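Long-range contact in hemoglobin-like protein (Methylacidiphilum infernorum, PDB 4NK2), which binds heme b as a group II truncated hemoglobin and probably carries or binds oxygen at the heme iron: residues V54-R64 / D99-Y110. Sequence-based numbering, arbitrary orientation.
Sequences VYLAAGEELLR and DFVVEMCGGPPY. With HEM (protoporphyrin IX containing Fe), chain C.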
loop_
_atom_site.group_PDB
_atom_site.type_symbol
_atom_site.label_atom_id
_atom_site.label_comp_id
_atom_site.label_asym_id
_atom_site.label_seq_id
_atom_site.Cartn_x
_atom_site.Cartn_y
_atom_site.Cartn_z
ATOM N N VAL A 54 -10.223 -25.910 16.866
ATOM C CA VAL A 54 -11.075 -25.573 15.727
ATOM C C VAL A 54 -11.235 -26.778 14.805
ATOM O O VAL A 54 -12.352 -27.138 14.436
ATOM C CB VAL A 54 -10.526 -24.364 14.936
ATOM C CG1 VAL A 54 -11.401 -24.081 13.725
ATOM C CG2 VAL A 54 -10.481 -23.134 15.829
ATOM N N TYR A 55 -10.118 -27.398 14.428
ATOM C CA TYR A 55 -10.142 -28.597 13.595
ATOM C C TYR A 55 -10.888 -29.728 14.293
ATOM O O TYR A 55 -11.612 -30.498 13.659
ATOM C CB TYR A 55 -8.717 -29.060 13.311
ATOM C CG TYR A 55 -8.612 -30.404 12.613
ATOM C CD1 TYR A 55 -8.982 -30.557 11.279
ATOM C CD2 TYR A 55 -8.106 -31.515 13.283
ATOM C CE1 TYR A 55 -8.871 -31.794 10.638
ATOM C CE2 TYR A 55 -7.985 -32.742 12.658
ATOM C CZ TYR A 55 -8.366 -32.876 11.339
ATOM O OH TYR A 55 -8.236 -34.101 10.727
ATOM N N LEU A 56 -10.688 -29.837 15.602
ATOM C CA LEU A 56 -11.350 -30.882 16.380
ATOM C C LEU A 56 -12.872 -30.698 16.362
ATOM O O LEU A 56 -13.618 -31.657 16.149
ATOM C CB LEU A 56 -10.822 -30.866 17.811
ATOM C CG LEU A 56 -9.743 -31.882 18.216
ATOM C CD1 LEU A 56 -9.100 -32.556 17.045
ATOM C CD2 LEU A 56 -8.685 -31.232 19.089
ATOM N N ALA A 57 -13.327 -29.460 16.557
ATOM C CA ALA A 57 -14.762 -29.155 16.564
ATOM C C ALA A 57 -15.399 -29.229 15.176
ATOM O O ALA A 57 -16.497 -29.760 15.009
ATOM C CB ALA A 57 -15.009 -27.775 17.185
ATOM N N ALA A 58 -14.721 -28.713 14.169
ATOM C CA ALA A 58 -15.320 -28.607 12.845
ATOM C C ALA A 58 -15.118 -29.819 11.944
ATOM O O ALA A 58 -16.016 -30.223 11.246
ATOM C CB ALA A 58 -14.831 -27.358 12.156
ATOM N N GLY A 59 -13.920 -30.373 11.952
ATOM C CA GLY A 59 -13.583 -31.480 11.088
ATOM C C GLY A 59 -13.130 -30.990 9.732
ATOM O O GLY A 59 -13.479 -29.908 9.338
ATOM N N GLU A 60 -12.346 -31.793 9.029
ATOM C CA GLU A 60 -11.823 -31.404 7.733
ATOM C C GLU A 60 -12.908 -31.102 6.707
ATOM O O GLU A 60 -12.852 -30.099 6.042
ATOM C CB GLU A 60 -10.862 -32.458 7.191
ATOM C CG GLU A 60 -10.398 -32.168 5.799
ATOM C CD GLU A 60 -9.237 -33.022 5.354
ATOM O OE1 GLU A 60 -8.623 -33.696 6.184
ATOM O OE2 GLU A 60 -8.942 -33.021 4.163
ATOM N N GLU A 61 -13.889 -31.977 6.566
ATOM C CA GLU A 61 -14.992 -31.781 5.633
ATOM C C GLU A 61 -15.638 -30.400 5.730
ATOM O O GLU A 61 -15.793 -29.710 4.750
ATOM C CB GLU A 61 -16.050 -32.851 5.886
ATOM C CG GLU A 61 -16.954 -33.173 4.725
ATOM C CD GLU A 61 -17.982 -34.252 5.058
ATOM O OE1 GLU A 61 -17.740 -35.436 4.772
ATOM O OE2 GLU A 61 -19.038 -33.909 5.606
ATOM N N LEU A 62 -16.023 -30.015 6.934
ATOM C CA LEU A 62 -16.703 -28.738 7.156
ATOM C C LEU A 62 -15.789 -27.571 6.814
ATOM O O LEU A 62 -16.231 -26.573 6.243
ATOM C CB LEU A 62 -17.118 -28.615 8.624
ATOM C CG LEU A 62 -18.384 -27.821 8.949
ATOM C CD1 LEU A 62 -18.388 -27.325 10.380
ATOM C CD2 LEU A 62 -18.556 -26.679 8.015
ATOM N N LEU A 63 -14.519 -27.670 7.187
ATOM C CA LEU A 63 -13.587 -26.590 6.853
ATOM C C LEU A 63 -13.442 -26.450 5.345
ATOM O O LEU A 63 -13.327 -25.333 4.824
ATOM C CB LEU A 63 -12.230 -26.810 7.531
ATOM C CG LEU A 63 -12.264 -26.670 9.061
ATOM C CD1 LEU A 63 -10.966 -27.142 9.694
ATOM C CD2 LEU A 63 -12.535 -25.218 9.434
ATOM N N ARG A 64 -13.455 -27.558 4.618
ATOM C CA ARG A 64 -13.315 -27.430 3.167
ATOM C C ARG A 64 -14.597 -26.840 2.567
ATOM O O ARG A 64 -14.556 -26.071 1.600
ATOM C CB ARG A 64 -12.946 -28.774 2.514
ATOM C CG ARG A 64 -11.622 -29.367 3.016
ATOM C CD ARG A 64 -11.135 -30.529 2.153
ATOM N NE ARG A 64 -9.792 -30.932 2.563
ATOM C CZ ARG A 64 -8.674 -30.381 2.096
ATOM N NH1 ARG A 64 -8.731 -29.408 1.191
ATOM N NH2 ARG A 64 -7.492 -30.792 2.540
ATOM N N ASP A 99 -6.749 -26.249 1.830
ATOM C CA ASP A 99 -5.578 -26.871 2.459
ATOM C C ASP A 99 -4.978 -25.955 3.519
ATOM O O ASP A 99 -4.626 -26.408 4.604
ATOM C CB ASP A 99 -4.486 -27.212 1.437
ATOM C CG ASP A 99 -4.866 -28.359 0.513
ATOM O OD1 ASP A 99 -5.826 -29.103 0.816
ATOM O OD2 ASP A 99 -4.181 -28.513 -0.524
ATOM N N PHE A 100 -4.843 -24.671 3.207
ATOM C CA PHE A 100 -4.289 -23.721 4.176
ATOM C C PHE A 100 -5.162 -23.631 5.442
ATOM O O PHE A 100 -4.668 -23.690 6.569
ATOM C CB PHE A 100 -4.142 -22.335 3.533
ATOM C CG PHE A 100 -3.519 -21.301 4.439
ATOM C CD1 PHE A 100 -2.159 -21.337 4.729
ATOM C CD2 PHE A 100 -4.290 -20.287 4.985
ATOM C CE1 PHE A 100 -1.579 -20.388 5.568
ATOM C CE2 PHE A 100 -3.722 -19.338 5.834
ATOM C CZ PHE A 100 -2.359 -19.386 6.118
ATOM N N VAL A 101 -6.466 -23.466 5.253
ATOM C CA VAL A 101 -7.385 -23.340 6.382
ATOM C C VAL A 101 -7.390 -24.592 7.247
ATOM O O VAL A 101 -7.358 -24.502 8.481
ATOM C CB VAL A 101 -8.824 -23.066 5.902
ATOM C CG1 VAL A 101 -9.822 -23.287 7.037
ATOM C CG2 VAL A 101 -8.934 -21.626 5.330
ATOM N N VAL A 102 -7.465 -25.760 6.615
ATOM C CA VAL A 102 -7.463 -27.016 7.367
ATOM C C VAL A 102 -6.181 -27.127 8.190
ATOM O O VAL A 102 -6.216 -27.475 9.367
ATOM C CB VAL A 102 -7.585 -28.230 6.434
ATOM C CG1 VAL A 102 -7.310 -29.520 7.203
ATOM C CG2 VAL A 102 -8.968 -28.284 5.792
ATOM N N GLU A 103 -5.043 -26.818 7.578
ATOM C CA GLU A 103 -3.767 -26.921 8.290
ATOM C C GLU A 103 -3.686 -25.937 9.445
ATOM O O GLU A 103 -3.333 -26.300 10.581
ATOM C CB GLU A 103 -2.583 -26.707 7.328
ATOM C CG GLU A 103 -1.231 -26.707 8.056
ATOM C CD GLU A 103 -0.021 -26.813 7.112
ATOM O OE1 GLU A 103 -0.205 -26.951 5.876
ATOM O OE2 GLU A 103 1.127 -26.762 7.623
ATOM N N MET A 104 -4.017 -24.689 9.168
ATOM C CA MET A 104 -3.923 -23.630 10.152
ATOM C C MET A 104 -4.886 -23.790 11.313
ATOM O O MET A 104 -4.660 -23.257 12.370
ATOM C CB MET A 104 -4.126 -22.278 9.489
ATOM C CG MET A 104 -3.040 -21.911 8.513
ATOM S SD MET A 104 -1.438 -21.876 9.276
ATOM C CE MET A 104 -0.578 -23.123 8.396
ATOM N N CYS A 105 -5.962 -24.529 11.103
ATOM C CA CYS A 105 -6.894 -24.830 12.188
ATOM C C CYS A 105 -6.476 -26.054 12.995
ATOM O O CYS A 105 -7.170 -26.438 13.949
ATOM C CB CYS A 105 -8.309 -25.018 11.648
ATOM S SG CYS A 105 -9.058 -23.457 11.146
ATOM N N GLY A 106 -5.350 -26.666 12.625
ATOM C CA GLY A 106 -4.818 -27.793 13.386
ATOM C C GLY A 106 -4.942 -29.140 12.698
ATOM O O GLY A 106 -4.651 -30.184 13.297
ATOM N N GLY A 107 -5.370 -29.138 11.441
ATOM C CA GLY A 107 -5.479 -30.384 10.701
ATOM C C GLY A 107 -4.139 -30.796 10.109
ATOM O O GLY A 107 -3.116 -30.185 10.419
ATOM N N PRO A 108 -4.136 -31.833 9.254
ATOM C CA PRO A 108 -2.879 -32.273 8.638
ATOM C C PRO A 108 -2.247 -31.143 7.817
ATOM O O PRO A 108 -2.943 -30.205 7.429
ATOM C CB PRO A 108 -3.324 -33.417 7.718
ATOM C CG PRO A 108 -4.599 -33.943 8.367
ATOM C CD PRO A 108 -5.274 -32.689 8.864
ATOM N N PRO A 109 -0.934 -31.227 7.559
ATOM C CA PRO A 109 -0.203 -30.105 6.956
ATOM C C PRO A 109 -0.341 -30.062 5.433
ATOM O O PRO A 109 0.668 -29.980 4.708
ATOM C CB PRO A 109 1.252 -30.385 7.373
ATOM C CG PRO A 109 1.332 -31.880 7.437
ATOM C CD PRO A 109 -0.040 -32.351 7.906
ATOM N N TYR A 110 -1.579 -30.091 4.947
ATOM C CA TYR A 110 -1.823 -30.143 3.506
ATOM C C TYR A 110 -1.155 -29.003 2.740
ATOM O O TYR A 110 -0.723 -29.191 1.601
ATOM C CB TYR A 110 -3.326 -30.120 3.212
ATOM C CG TYR A 110 -4.101 -31.315 3.721
ATOM C CD1 TYR A 110 -3.924 -32.575 3.158
ATOM C CD2 TYR A 110 -5.049 -31.176 4.725
ATOM C CE1 TYR A 110 -4.650 -33.668 3.611
ATOM C CE2 TYR A 110 -5.780 -32.261 5.179
ATOM C CZ TYR A 110 -5.573 -33.504 4.619
ATOM O OH TYR A 110 -6.297 -34.590 5.065
HETATM C CHA HEM C . -4.876 -16.610 -2.847
HETATM C CHB HEM C . -7.781 -12.749 -2.619
HETATM C CHC HEM C . -7.043 -12.521 2.198
HETATM C CHD HEM C . -5.774 -17.219 1.904
HETATM C C1A HEM C . -5.644 -15.543 -3.243
HETATM C C2A HEM C . -5.867 -15.078 -4.610
HETATM C C3A HEM C . -6.679 -14.003 -4.523
HETATM C C4A HEM C . -6.983 -13.758 -3.120
HETATM C CMA HEM C . -7.240 -13.143 -5.678
HETATM C CAA HEM C . -5.264 -15.713 -5.897
HETATM C CBA HEM C . -3.992 -14.914 -6.249
HETATM C CGA HEM C . -3.206 -15.394 -7.466
HETATM O O1A HEM C . -2.797 -14.537 -8.301
HETATM O O2A HEM C . -2.958 -16.620 -7.631
HETATM C C1B HEM C . -7.775 -12.266 -1.320
HETATM C C2B HEM C . -8.302 -10.994 -0.852
HETATM C C3B HEM C . -8.099 -10.928 0.476
HETATM C C4B HEM C . -7.439 -12.153 0.914
HETATM C CMB HEM C . -8.993 -9.911 -1.707
HETATM C CAB HEM C . -8.511 -9.736 1.362
HETATM C CBB HEM C . -8.003 -9.624 2.595
HETATM C C1C HEM C . -6.677 -13.802 2.568
HETATM C C2C HEM C . -6.498 -14.325 3.915
HETATM C C3C HEM C . -6.138 -15.620 3.820
HETATM C C4C HEM C . -6.089 -15.975 2.414
HETATM C CMC HEM C . -6.664 -13.514 5.219
HETATM C CAC HEM C . -5.846 -16.619 4.965
HETATM C CBC HEM C . -6.284 -16.402 6.213
HETATM C C1D HEM C . -5.289 -17.476 0.642
HETATM C C2D HEM C . -4.497 -18.628 0.236
HETATM C C3D HEM C . -4.237 -18.428 -1.249
HETATM C C4D HEM C . -4.878 -17.180 -1.595
HETATM C CMD HEM C . -4.022 -19.829 1.091
HETATM C CAD HEM C . -3.418 -19.357 -2.173
HETATM C CBD HEM C . -1.944 -18.992 -1.975
HETATM C CGD HEM C . -1.129 -19.891 -2.877
HETATM O O1D HEM C . -1.169 -19.685 -4.113
HETATM O O2D HEM C . -0.455 -20.820 -2.357
HETATM N NA HEM C . -6.337 -14.722 -2.374
HETATM N NB HEM C . -7.268 -12.931 -0.212
HETATM N NC HEM C . -6.422 -14.850 1.693
HETATM N ND HEM C . -5.486 -16.659 -0.459
HETATM FE FE HEM C . -6.300 -14.743 -0.315
#
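R64 reaches D99 end-on in a salt bridge: NH1 and NH2 both bond to D99 OD1, NH2 at 2.9 Å, with OD1 lying in the guanidinium plane while the carboxylate stands nearly perpendicular to it. Another edge of the same guanidinium grips E60 side-on, NE donating to E60 OE2 at 2.8 Å and NH2 joining it, which completes an E60-R64-D99 salt-bridge network in which one arginine links two acidic groups that would otherwise probably repel. D99 OD2 forms a salt bridge with K95 NZ. Y110 OH donates a hydrogen bond to E60 OE1 at 2.7 Å, on the oxygen's syn lone pair. Over one face of the Y110 ring sits R64 NH2, a cation-pi contact with the guanidinium steeply tilted to the ring; P108 CB covers the opposite face. Replacing R64 by alanine is likely to leave E60 without this counter-charge, D99 with K95 alone, and one face of Y110 without its cation. The contact joins helix 53-75 to helix 87-104 in the two-over-two globin fold of this family; segments 54-64 and 99-104 run antiparallel at 174°, their axes 9.3 Å apart, and helix 87-104 ends in a Schellman motif at G106. Past this end, G107 CA sits over the centre of the Y55 ring, 3.5 Å from its centroid, a CH-pi contact. The ring is swung there by CG standing anti to the backbone N (chi1 172°), and Y55 N bonds to C105 O at 3.1 Å. V54 CG1 touches C105 SG, L63 CD1 meets C105 CB, and V102 CG2 packs against L63 CB and R64 CG. On the heme side, F100 CB lies 3.5 Å from the HEM methyl CMD.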